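Local coordinates for protein CrataBL (Crataeva tapia, PDB 4IHZ) that inhibits factor Xa and, more weakly, trypsin, and also acts as a lectin that binds glucose and N-acetylglucosamine and agglutinates erythrocytes, at residues Phe53-Gln56 against Val62-Leu65; Ser66-Ile71 against Val124-Gly129; Phe112-Glu115 against Ser120-Leu123. One frame throughout, in Å; residues are numbered along the deposited sequence. Where two conformers were deposited one is given.

Contact 1: residues Phe53-Gln56 against Val62-Leu65; sequences FTPQ and VVPL
Pro55 meets Val63 and Pro64 in a small apolar contact of the beta-trefoil, the fold of Kunitz-type plant inhibitors, where the end of strand 52-55 is met by the loop that leads on to strand 69-72. The two proline rings cross at about a right angle, the CB-CG edge of Pro55 set against the CD corner of Pro64. Pro55 CG lies 3.9 Å from Pro64 CD, and CB is just as near. The same Pro55 CG also comes within 4.1 Å of Val63 CA, and is 4.2 Å from Val63 CG2.

Val63 points toward the strand and divides its two methyls. CG1 is anti to the backbone N (chi1 175°), which sets CG2 beside that nitrogen and turns it to Phe53 and Pro55, while CG1 packs on Leu69 of the next strand. Phe53 offers Val63 its CB and not its ring: the ring leads away from the loop, to Ile71 and Ile114. No hydrogen bond joins the two segments, and the evidence for their association is van der Waals contact burying 156 Å² in all. Backbone bonds go elsewhere, Thr54 pairing with Asn70 and Val63 with Ile2. At the Phe53 end the contact closes on a single pair of carbons, Phe53 CB and Val63 CG2, 3.9 Å apart.

Contact 2: residues Ser66-Ile71 against Val124-Gly129; sequences SHNLNI and VHCPRG. With SO4 (sulfate ion), chain D.
A buried side-chain-to-main-chain hydrogen bond links Asn68, near the beginning of strand 69-72, to the turn at 126-129, where its carboxamide meets Gly129. ND2 of Asn68 donates to Gly129 O at 2.7 Å, with an N-H...O angle of 167°. The acceptor lies in the plane of the amide, whereas seen from the carbonyl the donor stands well off the C=O direction and is tilted 19° from the carbonyl plane. A chi1 of -73° places CG beside the backbone N of Asn68, and from there the amide extends across to the turn.

Both ends of this amide have further partners: ND2 also bonds Gln56 OE1, and OD1 accepts from Arg113 NE. The assignment of oxygen and nitrogen rests on that arginine donor at OD1 and on Gly129 O, an acceptor, facing ND2. In the beta-trefoil this bond thus connects elements more than fifty residues apart in the chain. The turn has its own restraints, a backbone bond from Gly129 N to Cys126 O of 2.9 Å and the Cys126-Cys133 disulfide. CB of Cys126 comes to 4.3 Å from Asn68 OD1, a marginal contact.

The side chain of Arg128 leaves the backbone away from 66-71. Its NH1 donates to O4 of a sulfate ion, probably from the crystallisation liquor, at 2.8 Å, with the oxygen at the edge of the guanidinium and in its plane.

Contact 3: residues Phe112-Glu115 against Ser120-Leu123; sequences FRIE and SYKL
Glu115 and Lys122 exchange both of their backbone hydrogen bonds: Glu115 N donates to Lys122 O at 2.9 Å and Lys122 N to Glu115 O at 2.8 Å. Each carbonyl also receives a CA-H from the opposite strand, Ile114 CA at Lys122 O and Tyr121 CA, 3.2 Å away, at Glu115 O.

The side chains of this pair cross on the same face of the sheet. Their direct salt bridge is long, 3.9 Å from Glu115 OE1 to Lys122 NZ, and a water bridges the pair, donating to OE1 at 2.6 Å and accepting from NZ. Lys122 NZ has a second carboxylate in Asp135, so its charge is probably divided between the two.

Strands 112-117 and 120-125 form an antiparallel beta hairpin of the trefoil, with segment axes 4.8 Å apart and directions 164° from each other. On the face opposite Glu115, the non-hydrogen-bonded pair Ile114 and Leu123 lie side by side, pointing the same way. With chi1 at -63°, Ile114 keeps CG1 beside its backbone N and turns CG2 to Tyr121, whose CD1 is 3.6 Å from that methyl. Beyond the pair, Arg113 O takes a CA-H from Leu123, and Arg113 pairs through its backbone with Val124.

Overall arrangement
All three contacts belong to one beta-trefoil but differ in chemistry. Contact 1 is mostly buried and wholly apolar; contact 2 is also buried, yet polar, built on a satisfied amide; contact 3 is partly buried, with an apolar face on one side and a water-bridged ion pair on the other. Contacts 1 and 2 meet where strands 52-55 and 69-72 pair, through Gln56 N and Asn68 O, 3.0 Å apart. Contacts 2 and 3 share strand 120-125 and are tied by Leu69 N and Phe112 O, 2.8 Å apart; contact 3 is nested within the loop that contact 2 closes. Contact 3 reaches contact 1 by packing alone, Phe53 CE1 lying 3.7 Å from Ile114 CD1.

Contact 1: residues Phe53-Gln56 against Val62-Leu65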
# COMPACT_ATOMS: atom_id res chain seq x y z
N PHE A 53 -9.63 -3.02 11.96
CA PHE A 53 -8.81 -2.51 13.07
C PHE A 53 -7.83 -3.56 13.49
O PHE A 53 -8.20 -4.75 13.67
CB PHE A 53 -9.74 -2.20 14.25
CG PHE A 53 -10.76 -1.16 13.94
CD1 PHE A 53 -10.36 0.15 13.78
CD2 PHE A 53 -12.10 -1.50 13.80
CE1 PHE A 53 -11.29 1.13 13.48
CE2 PHE A 53 -13.05 -0.51 13.49
CZ PHE A 53 -12.64 0.80 13.34
N THR A 54 -6.57 -3.15 13.60
CA THR A 54 -5.52 -4.06 14.06
C THR A 54 -4.90 -3.46 15.29
O THR A 54 -4.13 -2.49 15.20
CB THR A 54 -4.43 -4.26 12.98
OG1 THR A 54 -5.03 -4.71 11.76
CG2 THR A 54 -3.43 -5.32 13.45
N PRO A 55 -5.22 -4.02 16.48
CA PRO A 55 -4.59 -3.49 17.70
C PRO A 55 -3.07 -3.70 17.70
O PRO A 55 -2.55 -4.63 17.06
CB PRO A 55 -5.19 -4.35 18.82
CG PRO A 55 -6.41 -5.01 18.24
CD PRO A 55 -6.10 -5.18 16.76
N GLN A 56 -2.38 -2.84 18.43
CA GLN A 56 -0.93 -2.93 18.57
C GLN A 56 -0.48 -4.30 19.14
O GLN A 56 0.56 -4.83 18.75
CB GLN A 56 -0.43 -1.76 19.40
CG GLN A 56 1.09 -1.78 19.60
CD GLN A 56 1.59 -0.46 20.09
OE1 GLN A 56 0.95 0.20 20.92
NE2 GLN A 56 2.75 -0.06 19.58
N VAL A 62 -10.49 -9.19 20.51
CA VAL A 62 -11.34 -8.02 20.70
C VAL A 62 -10.45 -6.79 20.65
O VAL A 62 -9.39 -6.74 21.27
CB VAL A 62 -12.09 -8.10 22.06
CG1 VAL A 62 -12.85 -6.81 22.37
CG2 VAL A 62 -13.03 -9.29 22.06
N VAL A 63 -10.87 -5.79 19.89
CA VAL A 63 -10.18 -4.52 19.82
C VAL A 63 -10.39 -3.73 21.12
O VAL A 63 -11.52 -3.38 21.44
CB VAL A 63 -10.74 -3.71 18.63
CG1 VAL A 63 -10.13 -2.32 18.57
CG2 VAL A 63 -10.52 -4.47 17.32
N PRO A 64 -9.30 -3.42 21.85
CA PRO A 64 -9.50 -2.66 23.08
C PRO A 64 -9.72 -1.19 22.77
O PRO A 64 -9.15 -0.67 21.81
CB PRO A 64 -8.17 -2.82 23.83
CG PRO A 64 -7.35 -3.72 23.03
CD PRO A 64 -7.88 -3.75 21.64
N LEU A 65 -10.56 -0.55 23.58
CA LEU A 65 -10.76 0.88 23.48
C LEU A 65 -9.56 1.57 24.10
O LEU A 65 -8.88 1.00 24.97
CB LEU A 65 -12.02 1.28 24.27
CG LEU A 65 -13.31 0.60 23.75
CD1 LEU A 65 -14.55 1.00 24.53
CD2 LEU A 65 -13.52 0.86 22.27

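Contact 2: residues Ser66-Ile71 against Val124-Gly129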
# COMPACT_ATOMS: atom_id res chain seq x y z
N SER A 66 -9.33 2.82 23.69
CA SER A 66 -8.30 3.65 24.28
C SER A 66 -6.91 3.03 24.19
O SER A 66 -6.08 3.20 25.09
CB SER A 66 -8.68 4.01 25.74
OG SER A 66 -9.81 4.84 25.72
N HIS A 67 -6.66 2.33 23.08
CA HIS A 67 -5.42 1.54 22.89
C HIS A 67 -5.00 1.65 21.41
O HIS A 67 -5.83 1.56 20.51
CB HIS A 67 -5.70 0.08 23.27
CG HIS A 67 -4.60 -0.87 22.93
ND1 HIS A 67 -3.64 -1.26 23.84
CD2 HIS A 67 -4.32 -1.54 21.78
CE1 HIS A 67 -2.81 -2.11 23.27
NE2 HIS A 67 -3.20 -2.30 22.02
N ASN A 68 -3.71 1.90 21.17
CA ASN A 68 -3.18 2.05 19.79
C ASN A 68 -3.64 0.95 18.87
O ASN A 68 -3.55 -0.24 19.22
CB ASN A 68 -1.65 2.02 19.81
CG ASN A 68 -1.04 3.29 20.37
OD1 ASN A 68 -1.68 4.32 20.46
ND2 ASN A 68 0.25 3.20 20.74
N LEU A 69 -4.11 1.34 17.69
CA LEU A 69 -4.42 0.39 16.64
C LEU A 69 -4.10 1.01 15.28
O LEU A 69 -3.92 2.24 15.15
CB LEU A 69 -5.88 -0.05 16.69
CG LEU A 69 -6.93 1.05 16.88
CD1 LEU A 69 -7.17 1.68 15.50
CD2 LEU A 69 -8.22 0.47 17.42
N ASN A 70 -3.99 0.14 14.28
CA ASN A 70 -3.96 0.60 12.90
C ASN A 70 -5.33 0.39 12.31
O ASN A 70 -6.10 -0.44 12.77
CB ASN A 70 -2.90 -0.15 12.06
CG ASN A 70 -1.48 0.18 12.49
OD1 ASN A 70 -0.58 -0.59 12.25
ND2 ASN A 70 -1.30 1.29 13.22
N ILE A 71 -5.63 1.16 11.28
CA ILE A 71 -6.88 1.06 10.55
C ILE A 71 -6.47 0.90 9.10
O ILE A 71 -5.56 1.61 8.63
CB ILE A 71 -7.69 2.34 10.65
CG1 ILE A 71 -7.99 2.67 12.11
CG2 ILE A 71 -9.01 2.22 9.85
CD1 ILE A 71 -8.64 4.06 12.26
N VAL A 124 -9.55 8.84 17.35
CA VAL A 124 -8.51 9.82 17.65
C VAL A 124 -7.25 9.36 16.94
O VAL A 124 -7.08 8.16 16.66
CB VAL A 124 -8.26 9.97 19.20
CG1 VAL A 124 -9.58 10.29 19.91
CG2 VAL A 124 -7.62 8.70 19.74
N HIS A 125 -6.36 10.29 16.64
CA HIS A 125 -5.07 9.90 16.07
C HIS A 125 -4.03 10.28 17.11
O HIS A 125 -4.12 11.34 17.71
CB HIS A 125 -4.80 10.63 14.76
CG HIS A 125 -3.48 10.27 14.17
ND1 HIS A 125 -2.39 11.11 14.23
CD2 HIS A 125 -3.06 9.14 13.55
CE1 HIS A 125 -1.36 10.53 13.64
NE2 HIS A 125 -1.73 9.32 13.25
N CYS A 126 -3.02 9.42 17.28
CA CYS A 126 -2.08 9.59 18.39
C CYS A 126 -0.71 9.69 17.80
O CYS A 126 -0.12 8.68 17.44
CB CYS A 126 -2.16 8.40 19.34
SG CYS A 126 -3.83 8.17 20.03
N PRO A 127 -0.20 10.92 17.68
CA PRO A 127 1.15 11.07 17.20
C PRO A 127 2.12 10.17 18.01
O PRO A 127 2.07 10.14 19.25
CB PRO A 127 1.40 12.57 17.35
CG PRO A 127 0.02 13.17 17.35
CD PRO A 127 -0.77 12.20 18.13
N ARG A 128 2.92 9.41 17.28
CA ARG A 128 3.88 8.46 17.85
C ARG A 128 3.29 7.33 18.72
O ARG A 128 4.02 6.67 19.47
CB ARG A 128 4.95 9.23 18.61
CG ARG A 128 5.53 10.36 17.77
CD ARG A 128 6.62 11.06 18.55
NE ARG A 128 6.84 12.41 18.05
CZ ARG A 128 6.16 13.49 18.46
NH1 ARG A 128 5.21 13.39 19.39
NH2 ARG A 128 6.46 14.67 17.95
N GLY A 129 2.00 7.09 18.60
CA GLY A 129 1.33 6.06 19.39
C GLY A 129 1.26 6.42 20.87
O GLY A 129 1.18 5.54 21.72
S SO4 D . 4.96 17.01 21.16
O1 SO4 D . 5.76 17.80 20.22
O2 SO4 D . 5.84 16.53 22.22
O3 SO4 D . 3.89 17.83 21.74
O4 SO4 D . 4.38 15.88 20.44

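Contact 3: residues Phe112-Glu115 against Ser120-Leu123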
# COMPACT_ATOMS: atom_id res chain seq x y z
N PHE A 112 -4.03 5.09 15.62
CA PHE A 112 -5.31 5.69 16.03
C PHE A 112 -5.81 4.96 17.25
O PHE A 112 -5.28 3.90 17.63
CB PHE A 112 -6.33 5.52 14.89
CG PHE A 112 -5.98 6.27 13.64
CD1 PHE A 112 -6.59 7.49 13.36
CD2 PHE A 112 -5.05 5.73 12.70
CE1 PHE A 112 -6.30 8.19 12.21
CE2 PHE A 112 -4.74 6.42 11.54
CZ PHE A 112 -5.36 7.64 11.27
N ARG A 113 -6.85 5.50 17.88
CA ARG A 113 -7.56 4.75 18.90
C ARG A 113 -9.04 4.98 18.73
O ARG A 113 -9.46 5.99 18.18
CB ARG A 113 -7.17 5.21 20.33
CG ARG A 113 -5.68 5.06 20.60
CD ARG A 113 -5.31 5.60 21.97
NE ARG A 113 -3.86 5.47 22.10
CZ ARG A 113 -3.19 5.64 23.23
NH1 ARG A 113 -3.84 5.97 24.35
NH2 ARG A 113 -1.88 5.49 23.22
N ILE A 114 -9.82 4.02 19.24
CA ILE A 114 -11.28 4.17 19.35
C ILE A 114 -11.55 4.51 20.82
O ILE A 114 -11.13 3.77 21.72
CB ILE A 114 -12.01 2.88 18.99
CG1 ILE A 114 -11.74 2.53 17.52
CG2 ILE A 114 -13.53 3.04 19.22
CD1 ILE A 114 -12.26 1.13 17.09
N GLU A 115 -12.22 5.63 21.06
CA GLU A 115 -12.54 6.03 22.46
C GLU A 115 -14.01 6.22 22.62
O GLU A 115 -14.69 6.62 21.67
CB GLU A 115 -11.81 7.31 22.85
CG GLU A 115 -10.28 7.12 22.88
CD GLU A 115 -9.48 8.36 23.20
OE1 GLU A 115 -10.07 9.46 23.39
OE2 GLU A 115 -8.23 8.24 23.25
N SER A 120 -21.67 6.91 22.26
CA SER A 120 -21.07 6.37 21.03
C SER A 120 -19.55 6.37 21.14
O SER A 120 -19.00 6.21 22.24
CB SER A 120 -21.51 7.17 19.80
OG SER A 120 -21.12 8.50 19.92
N TYR A 121 -18.87 6.50 20.00
CA TYR A 121 -17.43 6.43 19.97
C TYR A 121 -16.88 7.63 19.25
O TYR A 121 -17.62 8.38 18.60
CB TYR A 121 -16.97 5.13 19.29
CG TYR A 121 -17.39 3.87 20.02
CD1 TYR A 121 -16.63 3.39 21.11
CD2 TYR A 121 -18.52 3.17 19.65
CE1 TYR A 121 -17.01 2.23 21.79
CE2 TYR A 121 -18.91 2.01 20.33
CZ TYR A 121 -18.13 1.55 21.40
OH TYR A 121 -18.48 0.41 22.08
N LYS A 122 -15.57 7.80 19.33
CA LYS A 122 -14.87 8.70 18.45
C LYS A 122 -13.55 8.05 18.06
O LYS A 122 -13.02 7.18 18.76
CB LYS A 122 -14.60 10.04 19.11
CG LYS A 122 -13.66 9.98 20.31
CD LYS A 122 -13.48 11.35 20.92
CE LYS A 122 -12.62 11.23 22.18
NZ LYS A 122 -12.38 12.56 22.82
N LEU A 123 -13.05 8.44 16.90
CA LEU A 123 -11.68 8.10 16.50
C LEU A 123 -10.75 9.22 16.91
O LEU A 123 -11.10 10.42 16.85
CB LEU A 123 -11.59 7.91 14.98
CG LEU A 123 -12.41 6.77 14.39
CD1 LEU A 123 -12.11 6.78 12.86
CD2 LEU A 123 -12.01 5.46 15.00
O HOH W 1 -10.79 11.35 25.02